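Local structure of nisin biosynthesis protein NisC (2G0D) at residues E122-L126 and E127-P131; E193-P196 and L197-N201; L215-A218 and H219-G222; I236-Y239 and E240-L244; N297-F300 and V301-E305. The protein catalyses zinc-dependent closure of the thioether rings of the lantibiotic nisin, adding cysteine thiols to dehydrated residues of the precursor peptide. All coordinates share one frame; numbering follows the deposited sequence.

Contact 1: residues E122-L126 and E127-P131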
# COMPACT_ATOMS: atom_id res chain seq x y z
N GLU A 122 4.77 10.24 20.42
CA GLU A 122 4.68 10.97 21.70
C GLU A 122 3.27 11.22 22.26
O GLU A 122 3.03 11.01 23.46
CB GLU A 122 5.41 12.31 21.59
CG GLU A 122 6.90 12.22 21.87
CD GLU A 122 7.21 12.00 23.35
OE1 GLU A 122 6.27 11.96 24.17
OE2 GLU A 122 8.41 11.88 23.69
N GLY A 123 2.36 11.67 21.41
CA GLY A 123 1.00 12.01 21.85
C GLY A 123 -0.01 10.89 21.62
O GLY A 123 -1.22 11.10 21.70
N PHE A 124 0.50 9.69 21.35
CA PHE A 124 -0.35 8.54 21.10
C PHE A 124 -1.07 8.07 22.38
O PHE A 124 -0.44 7.84 23.41
CB PHE A 124 0.47 7.39 20.48
CG PHE A 124 -0.31 6.13 20.28
CD1 PHE A 124 -1.20 6.00 19.23
CD2 PHE A 124 -0.14 5.06 21.15
CE1 PHE A 124 -1.92 4.84 19.04
CE2 PHE A 124 -0.86 3.88 20.96
CZ PHE A 124 -1.75 3.77 19.89
N ASN A 125 -2.39 7.94 22.29
CA ASN A 125 -3.19 7.37 23.36
C ASN A 125 -3.81 6.08 22.86
O ASN A 125 -4.68 6.10 21.99
CB ASN A 125 -4.29 8.36 23.78
CG ASN A 125 -5.01 7.94 25.07
OD1 ASN A 125 -5.03 6.77 25.45
ND2 ASN A 125 -5.63 8.92 25.74
N LEU A 126 -3.34 4.96 23.40
CA LEU A 126 -3.81 3.62 23.04
C LEU A 126 -5.33 3.42 23.19
O LEU A 126 -5.94 2.62 22.46
CB LEU A 126 -3.04 2.56 23.83
CG LEU A 126 -3.32 1.07 23.63
CD1 LEU A 126 -2.90 0.60 22.24
CD2 LEU A 126 -2.60 0.28 24.70
N GLU A 127 -5.95 4.14 24.13
CA GLU A 127 -7.40 4.08 24.33
C GLU A 127 -8.20 4.59 23.11
O GLU A 127 -9.36 4.20 22.92
CB GLU A 127 -7.83 4.86 25.58
CG GLU A 127 -7.57 4.12 26.88
CD GLU A 127 -8.36 4.67 28.06
OE1 GLU A 127 -9.19 5.59 27.86
OE2 GLU A 127 -8.16 4.17 29.19
N ASN A 128 -7.56 5.45 22.31
CA ASN A 128 -8.20 6.08 21.15
C ASN A 128 -7.66 5.54 19.83
O ASN A 128 -7.86 6.15 18.76
CB ASN A 128 -8.03 7.60 21.22
CG ASN A 128 -8.61 8.20 22.50
OD1 ASN A 128 -9.67 7.79 22.96
ND2 ASN A 128 -7.90 9.18 23.07
N ILE A 129 -6.99 4.38 19.90
CA ILE A 129 -6.35 3.76 18.73
C ILE A 129 -7.34 3.48 17.60
O ILE A 129 -8.38 2.85 17.80
CB ILE A 129 -5.50 2.50 19.10
CG1 ILE A 129 -4.62 2.07 17.90
CG2 ILE A 129 -6.37 1.35 19.61
CD1 ILE A 129 -3.64 0.94 18.21
N THR A 130 -6.98 3.99 16.43
CA THR A 130 -7.80 3.93 15.23
C THR A 130 -6.85 3.55 14.07
O THR A 130 -5.64 3.76 14.19
CB THR A 130 -8.51 5.28 15.01
OG1 THR A 130 -9.32 5.23 13.83
CG2 THR A 130 -7.52 6.45 14.92
N PRO A 131 -7.37 2.94 12.98
CA PRO A 131 -6.44 2.48 11.91
C PRO A 131 -5.42 3.50 11.35
O PRO A 131 -4.26 3.12 11.21
CB PRO A 131 -7.37 1.94 10.82
CG PRO A 131 -8.58 1.47 11.58
CD PRO A 131 -8.76 2.56 12.65
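N125 O takes the N-H of N128 at 3.0 Å, and one residue on L126 O takes that of I129 at 3.3 Å, so two successive i to i+3 bonds wind N125-I129 into a single short 3-10 turn. Both donors stand well above the planes of the carbonyls they meet. The side chain of N125 adds a third bond: OD1 accepts from E127 N at 3.1 Å, two residues ahead, which makes an Asx turn at the start of the coil. With chi1 at -169°, CG of N125 lies beside its own carbonyl carbon, and the amide leans forward over the turn. Its plane is turned 54° from that of the N128 amide, the two ND2 atoms coming to 3.5 Å. The turn sits in the surface connection between helix 100-122 and helix 131-134 of this alpha toroid; of its apolar residues I129 is buried, F124 and L126 only partly. I129 brings CD1 to the edge of the F124 ring, 3.8 Å from CZ, while one face of that ring is met by the backbone N of L126, offset toward the rim. CD1 of L126 reaches 4.1 Å from CD1 of I129, the two chains running in the same direction. L169 touches both L126 and I129, F165 meets F124 edge-to-face, and T130 OG1 is hydrogen-bonded to N185 O.

Contact 2: residues E193-P196 and L197-N201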
# COMPACT_ATOMS: atom_id res chain seq x y z
N GLU A 193 -21.15 0.97 12.79
CA GLU A 193 -22.39 0.21 12.89
C GLU A 193 -22.18 -1.25 12.51
O GLU A 193 -22.81 -2.13 13.10
CB GLU A 193 -23.49 0.86 12.04
CG GLU A 193 -24.14 2.08 12.70
CD GLU A 193 -24.78 3.05 11.72
OE1 GLU A 193 -25.00 2.70 10.54
OE2 GLU A 193 -25.07 4.20 12.14
N MET A 194 -21.30 -1.51 11.54
CA MET A 194 -20.91 -2.89 11.23
C MET A 194 -20.23 -3.54 12.43
O MET A 194 -20.35 -4.75 12.65
CB MET A 194 -20.00 -2.97 9.99
CG MET A 194 -19.61 -4.39 9.57
SD MET A 194 -18.58 -4.44 8.07
CE MET A 194 -18.13 -6.19 7.99
N TYR A 195 -19.53 -2.72 13.22
CA TYR A 195 -18.74 -3.22 14.36
C TYR A 195 -19.14 -2.56 15.69
O TYR A 195 -18.32 -1.86 16.30
CB TYR A 195 -17.23 -3.07 14.08
CG TYR A 195 -16.74 -3.84 12.87
CD1 TYR A 195 -16.75 -5.24 12.86
CD2 TYR A 195 -16.25 -3.17 11.73
CE1 TYR A 195 -16.31 -5.96 11.76
CE2 TYR A 195 -15.80 -3.89 10.61
CZ TYR A 195 -15.84 -5.29 10.65
OH TYR A 195 -15.42 -6.05 9.58
N PRO A 196 -20.37 -2.81 16.17
CA PRO A 196 -20.86 -2.13 17.39
C PRO A 196 -20.13 -2.53 18.68
O PRO A 196 -20.24 -1.84 19.69
CB PRO A 196 -22.34 -2.53 17.45
CG PRO A 196 -22.41 -3.82 16.72
CD PRO A 196 -21.37 -3.75 15.64
N LEU A 197 -19.39 -3.64 18.63
CA LEU A 197 -18.51 -4.06 19.72
C LEU A 197 -17.05 -3.98 19.29
O LEU A 197 -16.16 -4.57 19.92
CB LEU A 197 -18.87 -5.48 20.19
CG LEU A 197 -20.27 -5.71 20.80
CD1 LEU A 197 -20.46 -7.17 21.15
CD2 LEU A 197 -20.52 -4.85 22.03
N GLY A 198 -16.79 -3.25 18.21
CA GLY A 198 -15.44 -3.08 17.69
C GLY A 198 -14.95 -4.29 16.90
O GLY A 198 -15.70 -5.24 16.66
N CYS A 199 -13.68 -4.23 16.48
CA CYS A 199 -13.00 -5.36 15.85
C CYS A 199 -11.49 -5.16 15.75
O CYS A 199 -10.98 -4.04 15.87
CB CYS A 199 -13.58 -5.64 14.44
SG CYS A 199 -13.07 -4.47 13.17
N LEU A 200 -10.80 -6.27 15.55
CA LEU A 200 -9.44 -6.29 15.01
C LEU A 200 -9.53 -6.27 13.48
O LEU A 200 -10.04 -7.23 12.87
CB LEU A 200 -8.72 -7.56 15.47
CG LEU A 200 -7.26 -7.78 15.06
CD1 LEU A 200 -6.36 -6.66 15.64
CD2 LEU A 200 -6.79 -9.17 15.50
N ASN A 201 -9.04 -5.19 12.87
CA ASN A 201 -9.03 -5.05 11.40
C ASN A 201 -8.01 -6.00 10.77
O ASN A 201 -6.87 -6.11 11.24
CB ASN A 201 -8.78 -3.59 11.00
CG ASN A 201 -8.96 -3.36 9.51
OD1 ASN A 201 -8.25 -3.94 8.69
ND2 ASN A 201 -9.89 -2.48 9.15
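The phenol ring of Y195 has a sulfur on one face and a methylene on the other: C199 SG sits 3.5 Å from the ring centroid, only 3° off the normal, and M194 CG lies over the centre of the opposite face. This is a Cys sulfur-aromatic contact folded back across a type I beta turn, Y195-G198, which carries the chain from the end of helix 189-194 toward the short strand 200-201. The turn is closed by G198 N, which donates to Y195 O at 2.8 Å; that oxygen is also bonded to S183 OG, so two groups hold it. G198 has a positive phi of 78°, and its nearly extended psi sends the chain back along the tyrosine side chain. C199 then points at the ring. Its SG stands between its own backbone N and carbonyl carbon (chi1 75°), which swings the sulfur above the middle of the ring and leaves CB nearer the rim. P196 and L197 occupy the two corners of the turn and are exposed, whereas G198 and C199 are buried. Through its backbone C199 pairs with I181, and L200 with L256, the latter within the two-stranded antiparallel sheet. CB of C199 makes a CH-pi contact over the same face as the sulfur, 4.0 Å from the centroid; its nearest ring atom is Y195 CD1, at 3.6 Å.

Contact 3: residues L215-A218 and H219-G222; sequences LAYA and HIKG
K221 lays its aliphatic chain over one face of the Y217 ring, CG standing 3.9 Å from the centroid and 12° off the normal, a CH-pi contact between residues one helical turn apart. Bends at chi2 and chi3 keep the lysine close to the phenol along its length, and CE arrives 3.2 Å from Y217 OH. On the same turn I220 meets the ring obliquely, its CD1 3.8 Å from Y217 CD1. Its CG1 is tucked between its own backbone N and carbonyl carbon (chi1 67°), which presses that methylene to 3.1 Å from Y217 O. The same oxygen accepts from K221 N at 3.0 Å, one of the regular bonds that also join H219 to L215 and I220 to A216. These are the last turns of helix 208-221, and G222, with its positive phi, ends it in a Schellman motif; its bond to A218 O is weak. Around this tip, A216 packs on helices 226-242 and 281-294 and A218 on helix 156-168, while F402 stacks with the tyrosine ring. D404 gathers the two polar ends: its OD2 is hydrogen-bonded to Y217 OH and forms a salt bridge with K221 NZ. One carboxylate oxygen thus ties the phenol and the ammonium group to the C-terminal part of the chain, and its charge would be expected to favour the protonated lysine in this partly buried place.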
# COMPACT_ATOMS: atom_id res chain seq x y z
N LEU A 215 6.78 -5.24 8.95
CA LEU A 215 7.77 -5.86 9.85
C LEU A 215 8.67 -6.90 9.21
O LEU A 215 9.85 -7.00 9.56
CB LEU A 215 7.11 -6.46 11.08
CG LEU A 215 6.40 -5.45 11.98
CD1 LEU A 215 5.64 -6.20 13.07
CD2 LEU A 215 7.35 -4.40 12.60
N ALA A 216 8.10 -7.70 8.30
CA ALA A 216 8.87 -8.66 7.53
C ALA A 216 9.86 -7.91 6.63
O ALA A 216 11.05 -8.26 6.57
CB ALA A 216 7.94 -9.55 6.70
N TYR A 217 9.36 -6.90 5.91
CA TYR A 217 10.20 -6.09 5.02
C TYR A 217 11.31 -5.39 5.79
O TYR A 217 12.44 -5.44 5.35
CB TYR A 217 9.38 -5.08 4.21
CG TYR A 217 10.16 -4.26 3.19
CD1 TYR A 217 10.91 -4.87 2.18
CD2 TYR A 217 10.12 -2.85 3.22
CE1 TYR A 217 11.61 -4.11 1.24
CE2 TYR A 217 10.81 -2.10 2.27
CZ TYR A 217 11.53 -2.73 1.29
OH TYR A 217 12.23 -1.97 0.37
N ALA A 218 11.00 -4.76 6.92
CA ALA A 218 12.01 -4.20 7.85
C ALA A 218 13.09 -5.21 8.23
O ALA A 218 14.27 -4.89 8.14
CB ALA A 218 11.34 -3.63 9.13
N HIS A 219 12.72 -6.43 8.63
CA HIS A 219 13.70 -7.49 8.89
C HIS A 219 14.67 -7.77 7.73
O HIS A 219 15.88 -7.78 7.94
CB HIS A 219 13.05 -8.80 9.34
CG HIS A 219 14.04 -9.91 9.57
ND1 HIS A 219 14.12 -11.03 8.77
CD2 HIS A 219 15.02 -10.04 10.50
CE1 HIS A 219 15.09 -11.82 9.21
NE2 HIS A 219 15.65 -11.24 10.26
N ILE A 220 14.16 -7.97 6.51
CA ILE A 220 15.06 -8.22 5.38
C ILE A 220 15.92 -6.99 5.07
O ILE A 220 17.03 -7.13 4.54
CB ILE A 220 14.33 -8.75 4.07
CG1 ILE A 220 13.40 -7.70 3.46
CG2 ILE A 220 13.67 -10.11 4.30
CD1 ILE A 220 14.08 -6.92 2.34
N LYS A 221 15.44 -5.80 5.41
CA LYS A 221 16.22 -4.58 5.20
C LYS A 221 17.36 -4.41 6.22
O LYS A 221 18.26 -3.59 6.00
CB LYS A 221 15.31 -3.35 5.15
CG LYS A 221 14.44 -3.26 3.88
CD LYS A 221 15.31 -3.36 2.60
CE LYS A 221 15.16 -2.17 1.75
NZ LYS A 221 16.13 -2.14 0.63
N GLY A 222 17.31 -5.18 7.31
CA GLY A 222 18.36 -5.17 8.35
C GLY A 222 17.87 -4.60 9.68
O GLY A 222 18.64 -4.45 10.61

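Contact 4: residues I236-Y239 and E240-L244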
# COMPACT_ATOMS: atom_id res chain seq x y z
N ILE A 236 1.03 -13.76 11.90
CA ILE A 236 0.78 -14.87 11.00
C ILE A 236 -0.02 -15.96 11.70
O ILE A 236 -0.98 -16.49 11.14
CB ILE A 236 2.08 -15.42 10.36
CG1 ILE A 236 2.72 -14.37 9.46
CG2 ILE A 236 1.77 -16.67 9.51
CD1 ILE A 236 4.19 -14.59 9.22
N PHE A 237 0.35 -16.26 12.95
CA PHE A 237 -0.39 -17.22 13.79
C PHE A 237 -1.88 -16.84 13.90
O PHE A 237 -2.75 -17.72 13.89
CB PHE A 237 0.27 -17.30 15.18
CG PHE A 237 -0.41 -18.25 16.15
CD1 PHE A 237 0.11 -19.52 16.38
CD2 PHE A 237 -1.54 -17.86 16.87
CE1 PHE A 237 -0.50 -20.40 17.31
CE2 PHE A 237 -2.16 -18.73 17.79
CZ PHE A 237 -1.63 -20.00 18.01
N ILE A 238 -2.17 -15.53 13.98
CA ILE A 238 -3.56 -15.05 14.04
C ILE A 238 -4.27 -15.25 12.70
O ILE A 238 -5.45 -15.61 12.67
CB ILE A 238 -3.67 -13.57 14.52
CG1 ILE A 238 -3.23 -13.44 15.98
CG2 ILE A 238 -5.11 -13.06 14.36
CD1 ILE A 238 -3.01 -12.01 16.44
N TYR A 239 -3.57 -15.04 11.59
CA TYR A 239 -4.14 -15.38 10.28
C TYR A 239 -4.43 -16.87 10.16
O TYR A 239 -5.52 -17.26 9.72
CB TYR A 239 -3.30 -14.83 9.11
CG TYR A 239 -3.67 -13.39 8.86
CD1 TYR A 239 -4.73 -13.05 8.00
CD2 TYR A 239 -3.02 -12.36 9.55
CE1 TYR A 239 -5.12 -11.72 7.82
CE2 TYR A 239 -3.38 -11.03 9.37
CZ TYR A 239 -4.42 -10.72 8.51
OH TYR A 239 -4.75 -9.41 8.35
N GLU A 240 -3.48 -17.70 10.60
CA GLU A 240 -3.64 -19.15 10.53
C GLU A 240 -4.82 -19.61 11.38
O GLU A 240 -5.55 -20.53 10.99
CB GLU A 240 -2.36 -19.88 10.99
CG GLU A 240 -1.21 -19.90 9.95
CD GLU A 240 -1.57 -20.67 8.68
OE1 GLU A 240 -1.25 -21.88 8.59
OE2 GLU A 240 -2.19 -20.07 7.77
N LYS A 241 -5.02 -18.97 12.53
CA LYS A 241 -6.06 -19.40 13.46
C LYS A 241 -7.46 -19.05 12.95
O LYS A 241 -8.37 -19.87 13.01
CB LYS A 241 -5.87 -18.82 14.87
CG LYS A 241 -6.43 -19.72 16.01
CD LYS A 241 -5.40 -20.82 16.38
CE LYS A 241 -5.79 -21.60 17.63
NZ LYS A 241 -6.90 -22.59 17.38
N PHE A 242 -7.61 -17.83 12.43
CA PHE A 242 -8.94 -17.34 12.07
C PHE A 242 -9.32 -17.52 10.59
O PHE A 242 -10.40 -17.09 10.17
CB PHE A 242 -9.14 -15.91 12.58
CG PHE A 242 -9.20 -15.80 14.10
CD1 PHE A 242 -8.09 -15.36 14.82
CD2 PHE A 242 -10.36 -16.15 14.80
CE1 PHE A 242 -8.15 -15.26 16.23
CE2 PHE A 242 -10.41 -16.07 16.20
CZ PHE A 242 -9.31 -15.62 16.91
N GLU A 243 -8.45 -18.17 9.81
CA GLU A 243 -8.76 -18.53 8.42
C GLU A 243 -10.07 -19.31 8.34
O GLU A 243 -10.31 -20.21 9.16
CB GLU A 243 -7.65 -19.36 7.78
CG GLU A 243 -7.95 -19.70 6.33
CD GLU A 243 -6.90 -20.59 5.66
OE1 GLU A 243 -5.88 -20.96 6.30
OE2 GLU A 243 -7.11 -20.93 4.48
N LEU A 244 -10.93 -18.95 7.39
CA LEU A 244 -12.19 -19.68 7.20
C LEU A 244 -11.93 -21.07 6.60
O LEU A 244 -10.84 -21.36 6.09
CB LEU A 244 -13.21 -18.88 6.37
CG LEU A 244 -13.59 -17.51 6.95
CD1 LEU A 244 -14.51 -16.73 5.99
CD2 LEU A 244 -14.21 -17.67 8.34
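I238 has chi1 -66°, which leaves CG2 anti to its backbone N and beside its carbonyl carbon, toward the next turn; F242, with CG beside its backbone N (chi1 -67°), brings its ring alongside. CG2 reaches 3.8 Å from F242 CD1, and the ring turns its edge to I238 O, with CD1 3.4 Å from that oxygen. A second pair is formed by F237 and K241, whose side chains run alongside each other: CD of the lysine approaches F237 CE2 obliquely at 4.1 Å, a looser contact on the exposed side. Both pairs ride on the final turns of helix 226-242, one of the helices of the alpha toroid. Its backbone bonds are regular from E240 N to I236 O (2.8 Å) through F242 N to I238 O (3.1 Å), then fade, for E243 N to Y239 O is weak and E243 already leaves the helical conformation. Y239 O has a second donor, W252 NE1, and the indole also meets the Y239 ring edge-to-face. At its far end the phenol bonds to M202 O. CG of E240 approaches I236 O at 3.6 Å before the chain bends toward the hydroxyl of Y288 on helix 281-294.

Contact 5: residues N297-F300 and V301-E305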
# COMPACT_ATOMS: atom_id res chain seq x y z
N ASN A 297 10.37 -19.84 5.90
CA ASN A 297 9.35 -20.86 6.10
C ASN A 297 8.75 -21.21 4.73
O ASN A 297 8.10 -20.38 4.11
CB ASN A 297 8.31 -20.35 7.09
CG ASN A 297 7.32 -21.41 7.49
OD1 ASN A 297 6.75 -22.10 6.65
ND2 ASN A 297 7.13 -21.57 8.80
N ASP A 298 8.99 -22.43 4.26
CA ASP A 298 8.56 -22.84 2.92
C ASP A 298 7.05 -22.99 2.87
O ASP A 298 6.44 -22.74 1.83
CB ASP A 298 9.20 -24.17 2.48
CG ASP A 298 10.65 -24.02 1.99
OD1 ASP A 298 11.06 -22.89 1.65
OD2 ASP A 298 11.38 -25.05 1.96
N TYR A 299 6.48 -23.41 3.99
CA TYR A 299 5.04 -23.59 4.13
C TYR A 299 4.28 -22.26 3.91
O TYR A 299 3.31 -22.21 3.14
CB TYR A 299 4.68 -24.21 5.49
CG TYR A 299 3.20 -24.11 5.86
CD1 TYR A 299 2.25 -24.89 5.21
CD2 TYR A 299 2.76 -23.20 6.83
CE1 TYR A 299 0.88 -24.79 5.53
CE2 TYR A 299 1.41 -23.09 7.16
CZ TYR A 299 0.48 -23.89 6.50
OH TYR A 299 -0.86 -23.78 6.82
N PHE A 300 4.72 -21.19 4.58
CA PHE A 300 4.12 -19.85 4.39
C PHE A 300 4.23 -19.39 2.94
O PHE A 300 3.28 -18.84 2.39
CB PHE A 300 4.78 -18.78 5.27
CG PHE A 300 4.58 -18.98 6.77
CD1 PHE A 300 3.54 -19.74 7.27
CD2 PHE A 300 5.42 -18.33 7.66
CE1 PHE A 300 3.35 -19.90 8.65
CE2 PHE A 300 5.26 -18.48 9.05
CZ PHE A 300 4.21 -19.26 9.54
N VAL A 301 5.39 -19.57 2.31
CA VAL A 301 5.54 -19.15 0.93
C VAL A 301 4.59 -19.95 0.03
O VAL A 301 3.83 -19.36 -0.74
CB VAL A 301 7.00 -19.26 0.42
CG1 VAL A 301 7.07 -18.95 -1.06
CG2 VAL A 301 7.91 -18.30 1.18
N ASP A 302 4.60 -21.28 0.17
CA ASP A 302 3.68 -22.15 -0.59
C ASP A 302 2.19 -21.79 -0.34
O ASP A 302 1.38 -21.81 -1.27
CB ASP A 302 3.99 -23.66 -0.34
CG ASP A 302 5.38 -24.10 -0.87
OD1 ASP A 302 6.02 -23.30 -1.61
OD2 ASP A 302 5.84 -25.24 -0.55
N LYS A 303 1.84 -21.45 0.90
CA LYS A 303 0.46 -21.05 1.20
C LYS A 303 0.14 -19.73 0.51
O LYS A 303 -0.93 -19.59 -0.07
CB LYS A 303 0.22 -20.88 2.69
CG LYS A 303 -1.27 -20.75 3.00
CD LYS A 303 -1.61 -21.08 4.44
CE LYS A 303 -3.09 -20.89 4.69
NZ LYS A 303 -3.55 -21.51 5.93
N ALA A 304 1.08 -18.77 0.57
CA ALA A 304 0.87 -17.48 -0.09
C ALA A 304 0.37 -17.68 -1.53
O ALA A 304 -0.58 -17.04 -1.94
CB ALA A 304 2.15 -16.63 -0.07
N GLU A 305 0.99 -18.60 -2.27
CA GLU A 305 0.60 -18.83 -3.65
C GLU A 305 -0.79 -19.40 -3.78
O GLU A 305 -1.55 -19.02 -4.67
CB GLU A 305 1.57 -19.77 -4.32
CG GLU A 305 2.88 -19.14 -4.61
CD GLU A 305 3.59 -19.87 -5.71
OE1 GLU A 305 3.21 -19.67 -6.90
OE2 GLU A 305 4.50 -20.65 -5.38
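NZ of K303, one turn after Y299, is gripped by two carboxylates of another helix end, making salt bridges with E240 OE2 and E243 OE1. Its chain is extended throughout and runs in step with the Y299 side chain, CD passing 3.7 Å from the phenol OH and NZ ending 3.6 Å from it. That hydroxyl is hydrogen-bonded to E240 OE1, so lysine and tyrosine share one glutamate. In the backbone, K303 N donates to Y299 O at 2.8 Å, part of the opening turn of helix 298-314. N297 is the N-cap: its OD1 accepts from F300 N at 3.0 Å, with the donor well above the amide plane, and its ND2 lies over one face of the F300 ring near the rim. The first main-chain bond, V301 N to N297 O, is weak, and D302 N to D298 O at 2.9 Å is the first firm one. Inward, V301 packs against L293 and L341, and A304 against Y288 and F337. With K303 buried, its charge is met by two acids at once, which would be expected to keep it protonated and to offset the cost of burying the lysine.

Overall arrangement
Contacts 4 and 5 are the directly joined pair, their centres 14 Å apart: the acids of 240-244 meet Y299 and K303, E240 OE1 lying 2.6 Å from Y299 OH, probably a hydrogen bond, and I236 CG2 packs 3.6 Å from F300 CZ. Contact 3 ends the helix before that of contact 4, about 7 Å away between nearest atoms. Contact 2 approaches contact 4 to about 4 Å without touching. Contact 1 lies on the surface, centre to centre about 17 Å from contact 2 and 34 Å from contact 5. The zinc ion, bound by C278, C324 and H325, is about 13 Å from the Y195 side chain; N201 ND2 is hydrogen-bonded to OH of Y279, next after C278.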